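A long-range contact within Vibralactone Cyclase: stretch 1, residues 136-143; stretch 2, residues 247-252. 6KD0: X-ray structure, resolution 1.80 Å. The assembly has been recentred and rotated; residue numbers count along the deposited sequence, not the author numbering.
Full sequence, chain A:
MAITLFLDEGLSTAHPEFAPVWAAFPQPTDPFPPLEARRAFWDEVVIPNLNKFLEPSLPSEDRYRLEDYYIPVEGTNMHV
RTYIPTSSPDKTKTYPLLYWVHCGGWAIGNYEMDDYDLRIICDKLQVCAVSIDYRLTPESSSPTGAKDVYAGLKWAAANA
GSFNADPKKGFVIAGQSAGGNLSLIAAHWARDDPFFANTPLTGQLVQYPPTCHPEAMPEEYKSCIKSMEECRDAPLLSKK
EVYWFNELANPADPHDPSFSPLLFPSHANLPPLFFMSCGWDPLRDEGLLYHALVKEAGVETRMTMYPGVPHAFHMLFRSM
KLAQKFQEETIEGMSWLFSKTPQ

Stretch 1 (136-143) LTPESSSP
Stretch 2 247-252: ELANPA

How do the two backbones meet? Residues 136-143 form an irregular loop, with phi/psi near -81/162 at Thr137, -82/-8 at Pro138, -84/153 at Ser141 and -55/139 at Ser142; the peptide bonds before Pro138 and Pro143 are cis. This loop lies against the last part of a helix that includes Leu248 (-61/-35) and the turn after it, where Asn250 takes positive phi (48/52) and Pro251 is extended (-67/142). CA atoms set the register: Pro138 CA is 4.9 Å from Leu248 CA, Ser141 CA 5.2 Å from Ala249 CA, and Ser142 CA 5.0 Å from Pro251 CA. Both chains therefore advance in the same order along the contact, which buries 343 Å² in all.

Which polar links fasten them? One direct hydrogen bond crosses, from Ser142 N to Ala249 O, at 2.9 Å with an N-H...O angle of 156°. The neighbouring carbonyl is served by water: water 1 donates to Leu248 O at 2.9 Å and to Pro138 O at 2.7 Å, while accepting from Ser141 OG at 2.7 Å. The m rotamer of Ser141 (chi1 -58°) places its hydroxyl for this bridge; its OG also lies 3.6 Å from Asn250 ND2, with Asn250 in the t rotamer (chi1 -168°, chi2 40°). Farther along, water 2 donates to Ser142 O (2.6 Å) and accepts from Ala252 N (2.9 Å).

How do the side chains pack around these links? Thr137 is buried and points toward the helix. Its p rotamer (chi1 63°) brings CG2 to 3.6 Å from Ala249 CA and 4.0 Å from Ala249 CB, while OG1 lies 4.2 Å from Leu248 CB. A small alanine methyl suits this close, buried packing. Leu248 also points toward the loop; its m,t rotamer (chi1 -68°, chi2 177°) carries CD2 to 4.0 Å from CG of the C-gamma endo ring of Pro138, an apolar contact. Beside it, Pro138 CA makes a CA-H...O contact with Leu248 O at 3.5 Å.

What does Ser142 contribute beyond its amide? Its CA-to-CB bond points toward the other stretch, and chi1 of 169° (t) places OG 4.2 Å from CB of Pro251, whose ring is also C-gamma endo. This is packing rather than a hydrogen bond, and the short side chain fits while the backbone N reaches Ala249 O. Within the loop, Ser140 N bonds to Leu136 O at 3.0 Å; Ser140 and Glu139 point their CA-to-CB bonds away.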

ATOM      1  N   LEU A 136     -12.084  -8.006   4.936  1.00 17.65           N
ATOM      2  CA  LEU A 136     -11.656  -7.180   6.057  1.00 18.99           C
ATOM      3  C   LEU A 136     -11.709  -7.929   7.377  1.00 21.08           C
ATOM      4  O   LEU A 136     -12.534  -8.827   7.577  1.00 20.35           O
ATOM      5  CB  LEU A 136     -12.538  -5.935   6.182  1.00 16.91           C
ATOM      6  CG  LEU A 136     -12.553  -5.056   4.923  1.00 21.59           C
ATOM      7  CD1 LEU A 136     -13.483  -3.870   5.126  1.00 22.84           C
ATOM      8  CD2 LEU A 136     -11.144  -4.611   4.591  1.00 20.47           C
ATOM      9  N   THR A 137     -10.824  -7.520   8.292  1.00 19.85           N
ATOM     10  CA  THR A 137     -10.913  -7.901   9.688  1.00 19.62           C
ATOM     11  C   THR A 137     -11.927  -7.001  10.394  1.00 16.32           C
ATOM     12  O   THR A 137     -12.270  -5.932   9.895  1.00 16.62           O
ATOM     13  CB  THR A 137      -9.541  -7.768  10.362  1.00 19.33           C
ATOM     14  OG1 THR A 137      -9.142  -6.389  10.333  1.00 20.37           O
ATOM     15  CG2 THR A 137      -8.494  -8.631   9.642  1.00 16.95           C
ATOM     16  N   PRO A 138     -12.429  -7.407  11.573  1.00 17.01           N
ATOM     17  CA  PRO A 138     -12.231  -8.686  12.256  1.00 18.58           C
ATOM     18  C   PRO A 138     -13.135  -9.797  11.756  1.00 21.26           C
ATOM     19  O   PRO A 138     -12.962 -10.928  12.195  1.00 24.27           O
ATOM     20  CB  PRO A 138     -12.562  -8.353  13.709  1.00 20.07           C
ATOM     21  CG  PRO A 138     -13.621  -7.290  13.615  1.00 19.19           C
ATOM     22  CD  PRO A 138     -13.250  -6.474  12.372  1.00 19.13           C
ATOM     23  N   GLU A 139     -14.096  -9.471  10.887  1.00 22.01           N
ATOM     24  CA  GLU A 139     -15.023 -10.483  10.375  1.00 24.52           C
ATOM     25  C   GLU A 139     -14.285 -11.660   9.738  1.00 24.62           C
ATOM     26  O   GLU A 139     -14.711 -12.814   9.874  1.00 27.36           O
ATOM     27  CB  GLU A 139     -15.998  -9.853   9.381  1.00 24.63           C
ATOM     28  CG  GLU A 139     -16.996  -8.889  10.013  1.00 26.24           C
ATOM     29  CD  GLU A 139     -16.487  -7.462  10.106  1.00 30.26           C
ATOM     30  OE1 GLU A 139     -15.306  -7.202   9.766  1.00 26.67           O
ATOM     31  OE2 GLU A 139     -17.280  -6.584  10.526  1.00 30.86           O
ATOM     32  N   SER A 140     -13.191 -11.395   9.033  1.00 20.71           N
ATOM     33  CA  SER A 140     -12.303 -12.441   8.533  1.00 24.67           C
ATOM     34  C   SER A 140     -10.934 -12.259   9.175  1.00 22.20           C
ATOM     35  O   SER A 140     -10.367 -11.172   9.083  1.00 27.54           O
ATOM     36  CB  SER A 140     -12.153 -12.367   7.007  1.00 21.38           C
ATOM     37  OG  SER A 140     -13.380 -12.592   6.321  1.00 25.32           O
ATOM     38  N   SER A 141     -10.383 -13.311   9.779  1.00 20.42           N
ATOM     39  CA  SER A 141      -9.060 -13.212  10.410  1.00 20.78           C
ATOM     40  C   SER A 141      -7.946 -13.411   9.389  1.00 21.72           C
ATOM     41  O   SER A 141      -8.128 -14.108   8.385  1.00 20.31           O
ATOM     42  CB  SER A 141      -8.911 -14.264  11.514  1.00 23.01           C
ATOM     43  OG  SER A 141      -9.933 -14.080  12.469  1.00 24.45           O
ATOM     44  N   SER A 142      -6.778 -12.819   9.672  1.00 17.19           N
ATOM     45  CA  SER A 142      -5.574 -13.113   8.900  1.00 19.82           C
ATOM     46  C   SER A 142      -5.319 -14.621   8.919  1.00 19.24           C
ATOM     47  O   SER A 142      -5.445 -15.246   9.971  1.00 22.56           O
ATOM     48  CB  SER A 142      -4.370 -12.366   9.490  1.00 20.86           C
ATOM     49  OG  SER A 142      -3.138 -12.818   8.919  1.00 17.34           O
ATOM     50  N   PRO A 143      -4.913 -15.236   7.801  1.00 20.19           N
ATOM     51  CA  PRO A 143      -4.491 -14.619   6.542  1.00 17.20           C
ATOM     52  C   PRO A 143      -5.545 -14.557   5.443  1.00 16.26           C
ATOM     53  O   PRO A 143      -5.184 -14.621   4.259  1.00 20.44           O
ATOM     54  CB  PRO A 143      -3.336 -15.520   6.106  1.00 16.69           C
ATOM     55  CG  PRO A 143      -3.751 -16.894   6.598  1.00 17.66           C
ATOM     56  CD  PRO A 143      -4.634 -16.686   7.815  1.00 20.28           C
ATOM     57  N   GLU A 247      -4.776  -6.787  16.952  1.00 21.55           N
ATOM     58  CA  GLU A 247      -5.726  -7.635  17.665  1.00 20.75           C
ATOM     59  C   GLU A 247      -6.941  -7.991  16.805  1.00 21.39           C
ATOM     60  O   GLU A 247      -7.395  -9.139  16.807  1.00 19.02           O
ATOM     61  CB  GLU A 247      -6.166  -6.928  18.948  1.00 24.91           C
ATOM     62  CG  GLU A 247      -7.189  -7.723  19.742  1.00 32.59           C
ATOM     63  CD  GLU A 247      -7.597  -7.028  21.020  1.00 45.58           C
ATOM     64  OE1 GLU A 247      -8.124  -7.718  21.920  1.00 58.44           O
ATOM     65  OE2 GLU A 247      -7.393  -5.799  21.126  1.00 47.42           O
ATOM     66  N   LEU A 248      -7.491  -7.018  16.074  1.00 20.27           N
ATOM     67  CA  LEU A 248      -8.632  -7.295  15.200  1.00 16.27           C
ATOM     68  C   LEU A 248      -8.262  -8.328  14.142  1.00 18.57           C
ATOM     69  O   LEU A 248      -9.088  -9.168  13.754  1.00 18.26           O
ATOM     70  CB  LEU A 248      -9.112  -6.009  14.530  1.00 18.38           C
ATOM     71  CG  LEU A 248      -9.769  -4.897  15.354  1.00 21.67           C
ATOM     72  CD1 LEU A 248     -10.080  -3.729  14.432  1.00 20.20           C
ATOM     73  CD2 LEU A 248     -11.033  -5.388  16.031  1.00 23.89           C
ATOM     74  N   ALA A 249      -7.015  -8.290  13.669  1.00 16.07           N
ATOM     75  CA  ALA A 249      -6.621  -9.208  12.605  1.00 19.35           C
ATOM     76  C   ALA A 249      -6.512 -10.648  13.112  1.00 19.43           C
ATOM     77  O   ALA A 249      -6.624 -11.597  12.321  1.00 18.04           O
ATOM     78  CB  ALA A 249      -5.305  -8.759  11.982  1.00 18.47           C
ATOM     79  N   ASN A 250      -6.254 -10.819  14.405  1.00 20.02           N
ATOM     80  CA  ASN A 250      -6.335 -12.110  15.081  1.00 20.96           C
ATOM     81  C   ASN A 250      -5.619 -13.245  14.339  1.00 23.67           C
ATOM     82  O   ASN A 250      -6.223 -14.282  14.057  1.00 22.29           O
ATOM     83  CB  ASN A 250      -7.799 -12.467  15.301  1.00 24.06           C
ATOM     84  CG  ASN A 250      -7.980 -13.643  16.241  1.00 29.37           C
ATOM     85  OD1 ASN A 250      -7.283 -13.750  17.234  1.00 29.47           O
ATOM     86  ND2 ASN A 250      -8.902 -14.532  15.915  1.00 32.91           N
ATOM     87  N   PRO A 251      -4.344 -13.071  13.974  1.00 22.73           N
ATOM     88  CA  PRO A 251      -3.632 -14.183  13.344  1.00 22.45           C
ATOM     89  C   PRO A 251      -3.454 -15.299  14.363  1.00 21.50           C
ATOM     90  O   PRO A 251      -3.202 -15.043  15.537  1.00 22.31           O
ATOM     91  CB  PRO A 251      -2.288 -13.566  12.937  1.00 20.58           C
ATOM     92  CG  PRO A 251      -2.089 -12.431  13.880  1.00 23.49           C
ATOM     93  CD  PRO A 251      -3.488 -11.870  14.061  1.00 22.88           C
ATOM     94  N   ALA A 252      -3.578 -16.543  13.904  1.00 23.98           N
ATOM     95  CA  ALA A 252      -3.332 -17.674  14.793  1.00 25.65           C
ATOM     96  C   ALA A 252      -1.888 -17.673  15.296  1.00 26.52           C
ATOM     97  O   ALA A 252      -1.622 -18.090  16.430  1.00 25.41           O
ATOM     98  CB  ALA A 252      -3.662 -18.980  14.073  1.00 22.66           C
TER
HETATM   99  O   HOH W   1     -10.581 -11.653  13.319  1.00 29.39           O
HETATM  100  O   HOH W   2      -4.826 -17.376  11.371  1.00 27.57           O